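Local coordinates for protein endo-1,4-beta-mannanase (Eisenia fetida, PDB 5Y6T) that probably hydrolyses internal beta-1,4-mannosidic bonds of mannans, as a cold-adapted endo-mannanase of glycoside hydrolase family 5, at residues Thr77-Gly82 / Thr89-Thr94; Asn83-Gly88 / Leu138-Asp143; Arg127-Ile132 / Trp195-Pro200; Gln144-Met149 / Asn209-Ala214. All coordinates share one frame; numbering follows the deposited sequence.

Contact 1 (Thr77-Gly82 / Thr89-Thr94); sequences TPEFDG and TDAQNT
Pro78 and Glu79 run beside Thr89 and Asp90 with CA atoms 4.6 Å (Pro78 to Thr89) and 4.7 Å (Glu79 to Asp90) apart, yet no direct hydrogen bond joins the two backbones. A proline has no N-H to give, and here it follows a cis peptide bond; instead its CA-H points at the carbonyl of Thr89, with Pro78 CA 3.3 Å from Thr89 O. That buried oxygen has no conventional donor.

Glu79 carries most of the side-chain contact. CG stands anti to the backbone N (chi1 -176°) and the chain then bends at chi2, bringing the carboxylate alongside Ala91, where OE1 lies 3.5 Å from Ala91 CB. A water spans what remains, donating to Glu79 OE1 at 2.7 Å and accepting from Ala91 N at 3.1 Å. With an alanine here, the water would probably lose its carboxylate partner and the Ala91 methyl the group that lies alongside it.

Thr77 and Asp90 lie side by side, CG2 of Thr77 touching CB of Asp90 at 3.7 Å, while Thr77 OG1 bonds to His71. Asp90 opens a type I turn, closed by the backbone bond from Asn93 N, and an acid suits the place because its carboxylate also gathers the N-H groups of Thr94, Met95 and Asn40. Glu79 pairs by its backbone with strand 86-88, Pro78 and Thr89 rest on helix 135-152, and the turn leads into helix 95-108.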
loop_
_atom_site.group_PDB
_atom_site.type_symbol
_atom_site.label_atom_id
_atom_site.label_comp_id
_atom_site.label_asym_id
_atom_site.label_seq_id
_atom_site.Cartn_x
_atom_site.Cartn_y
_atom_site.Cartn_z
ATOM N N THR A 77 -9.732 10.121 -11.687
ATOM C CA THR A 77 -8.416 10.691 -11.782
ATOM C C THR A 77 -7.469 9.570 -12.192
ATOM O O THR A 77 -7.762 8.379 -11.956
ATOM C CB THR A 77 -7.953 11.273 -10.443
ATOM O OG1 THR A 77 -7.860 10.246 -9.447
ATOM C CG2 THR A 77 -8.912 12.446 -9.991
ATOM N N PRO A 78 -6.312 9.906 -12.752
ATOM C CA PRO A 78 -5.884 11.233 -13.185
ATOM C C PRO A 78 -6.592 11.788 -14.452
ATOM O O PRO A 78 -7.573 11.202 -14.946
ATOM C CB PRO A 78 -4.409 11.018 -13.449
ATOM C CG PRO A 78 -4.378 9.628 -13.995
ATOM C CD PRO A 78 -5.356 8.855 -13.175
ATOM N N GLU A 79 -6.167 12.945 -14.892
ATOM C CA GLU A 79 -6.814 13.598 -15.990
ATOM C C GLU A 79 -6.125 13.269 -17.289
ATOM O O GLU A 79 -4.969 13.618 -17.490
ATOM C CB GLU A 79 -6.794 15.120 -15.771
ATOM C CG GLU A 79 -7.547 15.890 -16.828
ATOM C CD GLU A 79 -9.085 15.713 -16.775
ATOM O OE1 GLU A 79 -9.627 15.054 -15.875
ATOM O OE2 GLU A 79 -9.770 16.249 -17.685
ATOM N N PHE A 80 -6.871 12.578 -18.150
ATOM C CA PHE A 80 -6.382 12.111 -19.444
ATOM C C PHE A 80 -6.878 13.033 -20.539
ATOM O O PHE A 80 -8.045 13.415 -20.520
ATOM C CB PHE A 80 -6.845 10.680 -19.776
ATOM C CG PHE A 80 -6.352 9.638 -18.816
ATOM C CD1 PHE A 80 -5.116 9.066 -19.006
ATOM C CD2 PHE A 80 -7.141 9.186 -17.774
ATOM C CE1 PHE A 80 -4.624 8.111 -18.166
ATOM C CE2 PHE A 80 -6.653 8.211 -16.891
ATOM C CZ PHE A 80 -5.374 7.675 -17.096
ATOM N N ASP A 81 -6.026 13.311 -21.517
ATOM C CA ASP A 81 -6.499 14.062 -22.663
ATOM C C ASP A 81 -7.193 13.112 -23.670
ATOM O O ASP A 81 -7.332 11.887 -23.424
ATOM C CB ASP A 81 -5.378 14.934 -23.238
ATOM C CG ASP A 81 -4.398 14.166 -24.105
ATOM O OD1 ASP A 81 -4.538 12.943 -24.391
ATOM O OD2 ASP A 81 -3.479 14.849 -24.598
ATOM N N GLY A 82 -7.618 13.653 -24.824
ATOM C CA GLY A 82 -8.318 12.859 -25.809
ATOM C C GLY A 82 -7.576 11.700 -26.486
ATOM O O GLY A 82 -8.174 10.864 -27.139
ATOM N N THR A 89 -3.021 15.719 -12.355
ATOM C CA THR A 89 -3.569 14.780 -11.365
ATOM C C THR A 89 -5.078 14.667 -11.463
ATOM O O THR A 89 -5.669 13.680 -11.021
ATOM C CB THR A 89 -3.225 15.259 -9.930
ATOM O OG1 THR A 89 -3.621 16.667 -9.700
ATOM C CG2 THR A 89 -1.776 15.180 -9.695
ATOM N N ASP A 90 -5.705 15.782 -11.841
ATOM C CA ASP A 90 -7.158 15.879 -11.886
ATOM C C ASP A 90 -7.531 17.115 -12.675
ATOM O O ASP A 90 -6.677 17.988 -12.857
ATOM C CB ASP A 90 -7.796 15.921 -10.510
ATOM C CG ASP A 90 -7.375 17.139 -9.712
ATOM O OD1 ASP A 90 -6.179 17.189 -9.331
ATOM O OD2 ASP A 90 -8.259 18.074 -9.437
ATOM N N ALA A 91 -8.777 17.167 -13.152
ATOM C CA ALA A 91 -9.223 18.314 -13.997
ATOM C C ALA A 91 -9.096 19.664 -13.354
ATOM O O ALA A 91 -8.887 20.631 -14.059
ATOM C CB ALA A 91 -10.666 18.149 -14.512
ATOM N N GLN A 92 -9.262 19.765 -12.031
ATOM C CA GLN A 92 -9.276 21.019 -11.361
ATOM C C GLN A 92 -7.963 21.329 -10.642
ATOM O O GLN A 92 -7.869 22.331 -9.922
ATOM C CB GLN A 92 -10.447 21.066 -10.375
ATOM C CG GLN A 92 -11.790 21.075 -11.060
ATOM C CD GLN A 92 -12.958 20.830 -10.139
ATOM O OE1 GLN A 92 -13.930 20.219 -10.541
ATOM N NE2 GLN A 92 -12.919 21.402 -8.956
ATOM N N ASN A 93 -6.984 20.434 -10.789
ATOM C CA ASN A 93 -5.699 20.501 -10.106
ATOM C C ASN A 93 -5.898 20.729 -8.589
ATOM O O ASN A 93 -5.124 21.460 -7.933
ATOM C CB ASN A 93 -4.796 21.561 -10.745
ATOM C CG ASN A 93 -3.361 21.499 -10.241
ATOM O OD1 ASN A 93 -2.825 20.399 -9.981
ATOM N ND2 ASN A 93 -2.756 22.677 -10.011
ATOM N N THR A 94 -6.863 20.019 -7.998
ATOM C CA THR A 94 -6.956 20.054 -6.510
ATOM C C THR A 94 -6.304 18.894 -5.739
ATOM O O THR A 94 -6.159 18.974 -4.516
ATOM C CB THR A 94 -8.374 20.211 -5.991
ATOM O OG1 THR A 94 -9.112 19.000 -6.065
ATOM C CG2 THR A 94 -9.086 21.396 -6.750
HETATM O O HOH W 1 -9.613 14.157 -13.300
#

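Contact 2 (Asn83-Gly88 / Leu138-Asp143)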
loop_
_atom_site.group_PDB
_atom_site.type_symbol
_atom_site.label_atom_id
_atom_site.label_comp_id
_atom_site.label_asym_id
_atom_site.label_seq_id
_atom_site.Cartn_x
_atom_site.Cartn_y
_atom_site.Cartn_z
ATOM N N ASN A 83 -6.252 11.702 -26.373
ATOM C CA ASN A 83 -5.420 10.654 -26.856
ATOM C C ASN A 83 -4.866 9.722 -25.767
ATOM O O ASN A 83 -4.128 8.820 -26.076
ATOM C CB ASN A 83 -4.262 11.236 -27.614
ATOM C CG ASN A 83 -4.710 11.877 -28.935
ATOM O OD1 ASN A 83 -5.466 11.272 -29.669
ATOM N ND2 ASN A 83 -4.217 13.063 -29.234
ATOM N N GLY A 84 -5.226 9.960 -24.514
ATOM C CA GLY A 84 -4.827 9.107 -23.382
ATOM C C GLY A 84 -3.565 9.575 -22.695
ATOM O O GLY A 84 -3.100 8.870 -21.810
ATOM N N TYR A 85 -2.996 10.713 -23.109
ATOM C CA TYR A 85 -1.825 11.284 -22.390
ATOM C C TYR A 85 -2.335 11.951 -21.125
ATOM O O TYR A 85 -3.419 12.571 -21.078
ATOM C CB TYR A 85 -1.038 12.281 -23.234
ATOM C CG TYR A 85 -0.418 11.553 -24.397
ATOM C CD1 TYR A 85 0.723 10.795 -24.259
ATOM C CD2 TYR A 85 -1.081 11.504 -25.586
ATOM C CE1 TYR A 85 1.238 10.053 -25.281
ATOM C CE2 TYR A 85 -0.552 10.746 -26.628
ATOM C CZ TYR A 85 0.577 10.027 -26.449
ATOM O OH TYR A 85 1.095 9.277 -27.490
ATOM N N VAL A 86 -1.560 11.873 -20.062
ATOM C CA VAL A 86 -2.010 12.515 -18.817
ATOM C C VAL A 86 -1.600 14.015 -18.792
ATOM O O VAL A 86 -0.475 14.361 -19.121
ATOM C CB VAL A 86 -1.453 11.743 -17.569
ATOM C CG1 VAL A 86 -1.715 12.500 -16.275
ATOM C CG2 VAL A 86 -2.001 10.303 -17.493
ATOM N N VAL A 87 -2.527 14.868 -18.383
ATOM C CA VAL A 87 -2.318 16.309 -18.340
ATOM C C VAL A 87 -2.259 16.860 -16.939
ATOM O O VAL A 87 -1.809 17.994 -16.752
ATOM C CB VAL A 87 -3.349 17.117 -19.180
ATOM C CG1 VAL A 87 -3.195 16.786 -20.640
ATOM C CG2 VAL A 87 -4.787 16.930 -18.659
ATOM N N GLY A 88 -2.572 16.031 -15.951
ATOM C CA GLY A 88 -2.517 16.475 -14.565
ATOM C C GLY A 88 -3.093 15.447 -13.658
ATOM O O GLY A 88 -3.552 14.395 -14.118
ATOM N N LEU A 138 2.639 6.461 -19.981
ATOM C CA LEU A 138 3.131 6.399 -18.607
ATOM C C LEU A 138 4.035 7.554 -18.264
ATOM O O LEU A 138 3.926 8.145 -17.183
ATOM C CB LEU A 138 3.841 5.042 -18.377
ATOM C CG LEU A 138 4.399 4.864 -16.967
ATOM C CD1 LEU A 138 3.284 5.017 -15.935
ATOM C CD2 LEU A 138 5.099 3.490 -16.960
ATOM N N GLN A 139 4.922 7.931 -19.192
ATOM C CA GLN A 139 5.842 9.008 -18.867
ATOM C C GLN A 139 5.081 10.354 -18.654
ATOM O O GLN A 139 5.527 11.175 -17.895
ATOM C CB GLN A 139 6.891 9.202 -19.972
ATOM C CG GLN A 139 8.016 10.116 -19.535
ATOM C CD GLN A 139 8.861 9.570 -18.407
ATOM O OE1 GLN A 139 9.072 8.323 -18.263
ATOM N NE2 GLN A 139 9.279 10.475 -17.514
ATOM N N THR A 140 3.958 10.576 -19.362
ATOM C CA THR A 140 3.135 11.739 -19.129
ATOM C C THR A 140 2.440 11.718 -17.763
ATOM O O THR A 140 2.353 12.717 -17.047
ATOM C CB THR A 140 2.160 12.003 -20.311
ATOM O OG1 THR A 140 1.111 10.992 -20.370
ATOM C CG2 THR A 140 2.963 12.211 -21.589
ATOM N N TYR A 141 1.947 10.556 -17.359
ATOM C CA TYR A 141 1.526 10.364 -15.954
ATOM C C TYR A 141 2.602 10.779 -14.988
ATOM O O TYR A 141 2.387 11.574 -14.028
ATOM C CB TYR A 141 1.009 8.920 -15.646
ATOM C CG TYR A 141 0.597 8.828 -14.191
ATOM C CD1 TYR A 141 -0.526 9.481 -13.736
ATOM C CD2 TYR A 141 1.368 8.114 -13.245
ATOM C CE1 TYR A 141 -0.821 9.500 -12.384
ATOM C CE2 TYR A 141 1.075 8.124 -11.934
ATOM C CZ TYR A 141 -0.047 8.785 -11.493
ATOM O OH TYR A 141 -0.355 8.852 -10.140
ATOM N N ILE A 142 3.802 10.243 -15.207
ATOM C CA ILE A 142 4.901 10.536 -14.310
ATOM C C ILE A 142 5.241 12.032 -14.239
ATOM O O ILE A 142 5.397 12.603 -13.169
ATOM C CB ILE A 142 6.152 9.699 -14.727
ATOM C CG1 ILE A 142 5.916 8.231 -14.324
ATOM C CG2 ILE A 142 7.389 10.161 -14.069
ATOM C CD1 ILE A 142 6.897 7.212 -14.878
ATOM N N ASP A 143 5.285 12.663 -15.381
ATOM C CA ASP A 143 5.852 14.023 -15.484
ATOM C C ASP A 143 4.808 15.052 -15.161
ATOM O O ASP A 143 5.145 16.073 -14.542
ATOM C CB ASP A 143 6.296 14.288 -16.912
ATOM C CG ASP A 143 7.600 13.597 -17.286
ATOM O OD1 ASP A 143 8.363 13.102 -16.412
ATOM O OD2 ASP A 143 7.773 13.524 -18.511
#
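Thr140 meets Tyr85 and Val86 with both branches of its side chain. Its chi1 of 70° sets OG1 between the backbone N and the carbonyl carbon and leaves CG2 beside the backbone N. OG1 accepts the N-H of Val86 in a short, fairly straight bond (Val86 N to Thr140 OG1 2.8 Å, 162° at the hydrogen). The same hydroxyl is bonded to the carbonyl of Lys137 one turn back in the helix, so two bonds hold it and probably fix its rotation. CG2 meanwhile approaches the Tyr85 ring obliquely, 3.8 Å from Tyr85 CD1. A valine in its place would probably leave the Val86 N-H without an acceptor, and the loop less firmly tied to the helix.

Val86 turns CG1 anti to its backbone N (chi1 171°), and both methyls rest on Tyr141: Val86 CB lies 3.6 Å from Tyr141 N, and Val86 CG2 is 3.8 Å from Tyr141 CB. A beta-branched residue fits well, since it offers two short arms to one residue of the helix. The Tyr141 ring meets CG2 at its edge, near its plane. Beyond Val86 the phenol OH bonds to His71, and the ring meets Trp118.

Here a small beta-hairpin, inserted after barrel strand 65-72, lies against helix 135-152, the second of two helices between strands 112-119 and 159-163, an elaboration of a beta-alpha loop of the kind found in (beta/alpha)8 glycoside hydrolases.

Contact 3 (Arg127-Ile132 / Trp195-Pro200)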
loop_
_atom_site.group_PDB
_atom_site.type_symbol
_atom_site.label_atom_id
_atom_site.label_comp_id
_atom_site.label_asym_id
_atom_site.label_seq_id
_atom_site.Cartn_x
_atom_site.Cartn_y
_atom_site.Cartn_z
ATOM N N ARG A 127 -7.910 3.726 -20.061
ATOM C CA ARG A 127 -6.828 4.727 -20.014
ATOM C C ARG A 127 -5.756 4.338 -19.044
ATOM O O ARG A 127 -4.549 4.539 -19.322
ATOM C CB ARG A 127 -7.332 6.096 -19.747
ATOM C CG ARG A 127 -8.194 6.740 -20.855
ATOM C CD ARG A 127 -7.413 6.901 -22.127
ATOM N NE ARG A 127 -8.128 7.860 -22.993
ATOM C CZ ARG A 127 -7.950 7.935 -24.288
ATOM N NH1 ARG A 127 -7.086 7.201 -24.894
ATOM N NH2 ARG A 127 -8.687 8.797 -25.006
ATOM N N TYR A 128 -6.152 3.734 -17.942
ATOM C CA TYR A 128 -5.187 3.244 -16.955
ATOM C C TYR A 128 -4.432 2.022 -17.512
ATOM O O TYR A 128 -3.190 1.944 -17.493
ATOM C CB TYR A 128 -5.949 2.987 -15.653
ATOM C CG TYR A 128 -5.340 2.068 -14.602
ATOM C CD1 TYR A 128 -4.008 1.942 -14.424
ATOM C CD2 TYR A 128 -6.186 1.377 -13.695
ATOM C CE1 TYR A 128 -3.468 1.099 -13.448
ATOM C CE2 TYR A 128 -5.699 0.577 -12.711
ATOM C CZ TYR A 128 -4.335 0.369 -12.587
ATOM O OH TYR A 128 -3.926 -0.483 -11.606
ATOM N N ARG A 129 -5.151 1.093 -18.089
ATOM C CA ARG A 129 -4.498 -0.067 -18.691
ATOM C C ARG A 129 -3.479 0.365 -19.724
ATOM O O ARG A 129 -2.362 -0.183 -19.790
ATOM C CB ARG A 129 -5.508 -1.024 -19.300
ATOM C CG ARG A 129 -4.843 -2.400 -19.617
ATOM C CD ARG A 129 -5.728 -3.395 -20.329
ATOM N NE ARG A 129 -6.838 -3.831 -19.514
ATOM C CZ ARG A 129 -8.046 -3.306 -19.539
ATOM N NH1 ARG A 129 -8.313 -2.268 -20.342
ATOM N NH2 ARG A 129 -8.979 -3.821 -18.736
ATOM N N ASP A 130 -3.842 1.375 -20.495
ATOM C CA ASP A 130 -2.915 1.832 -21.526
ATOM C C ASP A 130 -1.616 2.422 -20.927
ATOM O O ASP A 130 -0.582 2.295 -21.602
ATOM C CB ASP A 130 -3.581 2.870 -22.425
ATOM C CG ASP A 130 -4.602 2.242 -23.410
ATOM O OD1 ASP A 130 -4.759 0.987 -23.493
ATOM O OD2 ASP A 130 -5.364 3.042 -24.006
ATOM N N LEU A 131 -1.646 2.954 -19.694
ATOM C CA LEU A 131 -0.391 3.379 -19.024
ATOM C C LEU A 131 0.540 2.211 -18.745
ATOM O O LEU A 131 1.758 2.394 -18.679
ATOM C CB LEU A 131 -0.651 4.097 -17.765
ATOM C CG LEU A 131 -1.505 5.365 -17.831
ATOM C CD1 LEU A 131 -1.613 5.993 -16.466
ATOM C CD2 LEU A 131 -0.962 6.329 -18.897
ATOM N N ILE A 132 -0.036 1.041 -18.531
ATOM C CA ILE A 132 0.753 -0.167 -18.262
ATOM C C ILE A 132 1.417 -0.685 -19.493
ATOM O O ILE A 132 2.458 -1.362 -19.439
ATOM C CB ILE A 132 -0.153 -1.237 -17.597
ATOM C CG1 ILE A 132 -0.748 -0.731 -16.268
ATOM C CG2 ILE A 132 0.661 -2.480 -17.292
ATOM C CD1 ILE A 132 -1.816 -1.611 -15.657
ATOM N N TRP A 195 -7.861 -12.469 -11.154
ATOM C CA TRP A 195 -9.349 -12.436 -11.166
ATOM C C TRP A 195 -9.894 -11.234 -11.940
ATOM O O TRP A 195 -11.039 -11.238 -12.391
ATOM C CB TRP A 195 -9.896 -12.384 -9.737
ATOM C CG TRP A 195 -9.489 -11.192 -8.901
ATOM C CD1 TRP A 195 -10.137 -9.995 -8.825
ATOM C CD2 TRP A 195 -8.362 -11.089 -8.017
ATOM N NE1 TRP A 195 -9.527 -9.185 -7.950
ATOM C CE2 TRP A 195 -8.424 -9.822 -7.429
ATOM C CE3 TRP A 195 -7.360 -11.990 -7.584
ATOM C CZ2 TRP A 195 -7.484 -9.383 -6.477
ATOM C CZ3 TRP A 195 -6.407 -11.541 -6.721
ATOM C CH2 TRP A 195 -6.466 -10.227 -6.166
ATOM N N ALA A 196 -9.109 -10.171 -12.082
ATOM C CA ALA A 196 -9.613 -8.951 -12.704
ATOM C C ALA A 196 -9.018 -8.634 -14.112
ATOM O O ALA A 196 -9.557 -7.802 -14.819
ATOM C CB ALA A 196 -9.386 -7.772 -11.748
ATOM N N ASP A 197 -7.852 -9.188 -14.469
ATOM C CA ASP A 197 -7.320 -9.041 -15.818
ATOM C C ASP A 197 -6.145 -10.032 -15.902
ATOM O O ASP A 197 -5.897 -10.766 -14.933
ATOM C CB ASP A 197 -6.909 -7.602 -16.136
ATOM C CG ASP A 197 -7.621 -7.006 -17.339
ATOM O OD1 ASP A 197 -8.339 -7.725 -18.063
ATOM O OD2 ASP A 197 -7.466 -5.786 -17.538
ATOM N N SER A 198 -5.492 -10.046 -17.051
ATOM C CA SER A 198 -4.430 -11.004 -17.413
ATOM C C SER A 198 -3.264 -10.273 -18.060
ATOM O O SER A 198 -2.845 -10.586 -19.185
ATOM C CB SER A 198 -4.950 -12.072 -18.394
ATOM O OG SER A 198 -6.173 -12.618 -17.959
ATOM N N ILE A 199 -2.722 -9.304 -17.368
ATOM C CA ILE A 199 -1.608 -8.523 -17.873
ATOM C C ILE A 199 -0.346 -9.268 -17.492
ATOM O O ILE A 199 -0.239 -9.771 -16.375
ATOM C CB ILE A 199 -1.638 -7.128 -17.207
ATOM C CG1 ILE A 199 -2.926 -6.389 -17.580
ATOM C CG2 ILE A 199 -0.433 -6.247 -17.646
ATOM C CD1 ILE A 199 -3.099 -5.036 -16.904
ATOM N N PRO A 200 0.635 -9.302 -18.386
ATOM C CA PRO A 200 1.895 -9.962 -18.022
ATOM C C PRO A 200 2.537 -9.384 -16.811
ATOM O O PRO A 200 2.647 -8.157 -16.698
ATOM C CB PRO A 200 2.777 -9.711 -19.238
ATOM C CG PRO A 200 1.822 -9.552 -20.387
ATOM C CD PRO A 200 0.663 -8.801 -19.784
#
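Arg129 and Asp197 form the polar half of this contact, a salt bridge made side-on. Arg129 presents NE and NH2 together, and both reach a single carboxylate oxygen: NE to Asp197 OD2 is 2.8 Å, and NH2 to the same OD2 is likewise 2.8 Å. The oxygen lies in the guanidinium plane, at its edge, and is met on its syn side, somewhat out of the carboxylate plane. The two flat groups are turned 71° against each other, and both nitrogens use OD2 alone. Arginine is long enough for the task: CG is anti to the backbone N (chi1 -166°), and a bend at chi3 swings NE round to face the acid.

The apolar half lies next to it. Ile132 and Ile199 cross at about a right angle and touch at both branches, Ile132 CD1 to Ile199 CD1 at 3.9 Å and Ile132 CG2 to Ile199 CG2 at 3.9 Å. Ile199 CD1 also brushes the aliphatic stem of Arg129, 4.2 Å from Arg129 CG. Phe207 and Arg203 of helix 201-218 touch Ile132, while Tyr133 touches Ile199.

The contact thus pins the loop before helix 201-218 to helix 126-133 by two unlike means. Asp197 was modelled in two conformers, so the salt bridge may hold in only part of the molecules, whereas the buried isoleucines do not depend on it.

Contact 4 (Gln144-Met149 / Asn209-Ala214); sequences QALVPM and NKQTAA
Leu146 meets Gln211 on the aliphatic stem, short of the carboxamide: the methyl CD2 lies 3.9 Å from Gln211 CB and 4.0 Å from Gln211 CG, and touches neither a face nor an edge of the flat group. The amide itself is engaged outside the two segments, with NE2 donating to the carbonyl of Phe207 and OE1 accepting from the indole N-H of Trp118. Glutamine suits this buried place because its methylenes serve the apolar seam while its head satisfies those partners. The two side chains cross at about a right angle. In Leu146 CG is anti to the backbone N (chi1 -171°), which carries the branch out to the other helix, where CD2 makes the contact.

Helices 135-152 and 201-218 follow successive strands of the parallel (beta/alpha)8 barrel and lie side by side around it. Here their local axes come within 10.3 Å and run in the same general direction, 34° apart, as expected of neighbouring helices on the outside of such a barrel.

Ala214 is where the backbones approach most closely, its CA 6.5 Å from that of Val147. A small residue lets this happen: Val147 CG2 rests 4.0 Å from Ala214 CB, and Leu146 CD2 reaches the same methyl at 4.4 Å. Inward of the seam, Leu117 of strand 112-119 touches both Leu146 and Gln211, so the leucine is wedged between the second helix and the barrel wall.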
loop_
_atom_site.group_PDB
_atom_site.type_symbol
_atom_site.label_atom_id
_atom_site.label_comp_id
_atom_site.label_asym_id
_atom_site.label_seq_id
_atom_site.Cartn_x
_atom_site.Cartn_y
_atom_site.Cartn_z
ATOM N N GLN A 144 3.539 14.806 -15.548
ATOM C CA GLN A 144 2.465 15.798 -15.443
ATOM C C GLN A 144 1.632 15.664 -14.179
ATOM O O GLN A 144 0.974 16.590 -13.740
ATOM C CB GLN A 144 1.500 15.774 -16.635
ATOM C CG GLN A 144 2.057 16.078 -18.030
ATOM C CD GLN A 144 3.259 16.963 -18.065
ATOM O OE1 GLN A 144 4.364 16.498 -18.205
ATOM N NE2 GLN A 144 3.041 18.253 -17.993
ATOM N N ALA A 145 1.643 14.486 -13.583
ATOM C CA ALA A 145 0.826 14.242 -12.405
ATOM C C ALA A 145 1.701 13.842 -11.191
ATOM O O ALA A 145 1.734 14.577 -10.177
ATOM C CB ALA A 145 -0.287 13.224 -12.720
ATOM N N LEU A 146 2.422 12.721 -11.304
ATOM C CA LEU A 146 3.069 12.095 -10.159
ATOM C C LEU A 146 4.218 12.936 -9.593
ATOM O O LEU A 146 4.237 13.238 -8.421
ATOM C CB LEU A 146 3.546 10.706 -10.533
ATOM C CG LEU A 146 4.075 9.788 -9.435
ATOM C CD1 LEU A 146 3.089 9.549 -8.281
ATOM C CD2 LEU A 146 4.645 8.497 -9.997
ATOM N N VAL A 147 5.180 13.284 -10.452
ATOM C CA VAL A 147 6.352 14.005 -9.966
ATOM C C VAL A 147 5.974 15.320 -9.334
ATOM O O VAL A 147 6.409 15.585 -8.208
ATOM C CB VAL A 147 7.445 14.141 -11.057
ATOM C CG1 VAL A 147 8.474 15.246 -10.696
ATOM C CG2 VAL A 147 8.137 12.771 -11.327
ATOM N N PRO A 148 5.154 16.134 -9.979
ATOM C CA PRO A 148 4.781 17.395 -9.320
ATOM C C PRO A 148 4.072 17.244 -7.960
ATOM O O PRO A 148 4.406 17.972 -7.009
ATOM C CB PRO A 148 3.838 18.044 -10.321
ATOM C CG PRO A 148 4.358 17.525 -11.648
ATOM C CD PRO A 148 4.614 16.063 -11.360
ATOM N N MET A 149 3.152 16.269 -7.885
ATOM C CA MET A 149 2.482 15.950 -6.639
ATOM C C MET A 149 3.448 15.488 -5.533
ATOM O O MET A 149 3.416 15.953 -4.401
ATOM C CB MET A 149 1.359 14.940 -6.891
ATOM C CG MET A 149 0.694 14.484 -5.642
ATOM S SD MET A 149 -0.766 13.519 -6.032
ATOM C CE MET A 149 -0.059 12.249 -7.025
ATOM N N ASN A 209 8.209 -0.323 -11.179
ATOM C CA ASN A 209 9.588 0.110 -11.129
ATOM C C ASN A 209 9.718 1.574 -11.560
ATOM O O ASN A 209 10.366 2.376 -10.886
ATOM C CB ASN A 209 10.423 -0.786 -12.058
ATOM C CG ASN A 209 11.881 -0.279 -12.229
ATOM O OD1 ASN A 209 12.287 0.044 -13.340
ATOM N ND2 ASN A 209 12.655 -0.237 -11.128
ATOM N N LYS A 210 9.103 1.929 -12.687
ATOM C CA LYS A 210 9.251 3.289 -13.239
ATOM C C LYS A 210 8.644 4.331 -12.347
ATOM O O LYS A 210 9.228 5.409 -12.149
ATOM C CB LYS A 210 8.777 3.404 -14.700
ATOM C CG LYS A 210 9.557 2.507 -15.659
ATOM C CD LYS A 210 8.962 2.437 -17.071
ATOM C CE LYS A 210 9.770 1.574 -18.060
ATOM N NZ LYS A 210 11.058 2.143 -18.504
ATOM N N GLN A 211 7.439 4.067 -11.860
ATOM C CA GLN A 211 6.811 5.026 -10.936
ATOM C C GLN A 211 7.481 5.121 -9.583
ATOM O O GLN A 211 7.638 6.213 -9.046
ATOM C CB GLN A 211 5.330 4.760 -10.767
ATOM C CG GLN A 211 4.562 5.054 -12.026
ATOM C CD GLN A 211 3.153 4.555 -11.908
ATOM O OE1 GLN A 211 2.263 5.270 -11.410
ATOM N NE2 GLN A 211 2.930 3.311 -12.311
ATOM N N THR A 212 8.016 4.007 -9.104
ATOM C CA THR A 212 8.742 4.027 -7.840
ATOM C C THR A 212 9.996 4.906 -7.989
ATOM O O THR A 212 10.294 5.725 -7.115
ATOM C CB THR A 212 9.062 2.613 -7.316
ATOM O OG1 THR A 212 7.836 1.898 -7.006
ATOM C CG2 THR A 212 9.856 2.657 -6.049
ATOM N N ALA A 213 10.714 4.724 -9.091
ATOM C CA ALA A 213 11.924 5.476 -9.356
ATOM C C ALA A 213 11.535 6.975 -9.396
ATOM O O ALA A 213 12.216 7.849 -8.802
ATOM C CB ALA A 213 12.494 5.074 -10.705
ATOM N N ALA A 214 10.435 7.287 -10.124
ATOM C CA ALA A 214 10.028 8.667 -10.276
ATOM C C ALA A 214 9.681 9.285 -8.926
ATOM O O ALA A 214 10.099 10.426 -8.666
ATOM C CB ALA A 214 8.830 8.824 -11.223
#

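How the contacts relate
Along the chain, contacts 1 and 2 interlock: 77-82, 83-88 and 89-94 run consecutively through the excursion between barrel strand 65-72 and helix 95-108, and their centres lie about 9 Å apart. Strands 79-80 and 86-88 pair as a hairpin joining the two. Contact 2 sets this hairpin on helix 135-152, which contact 4, centred about 10 Å further on, packs against helix 201-218. Contact 3 comes about 16 Å from contact 2 and ties the loop before helix 201-218 to helix 126-133. Contacts 2, 3 and 4 thereby join successive beta-alpha units of the (beta/alpha)8 barrel, while contact 1 folds the excursion onto itself.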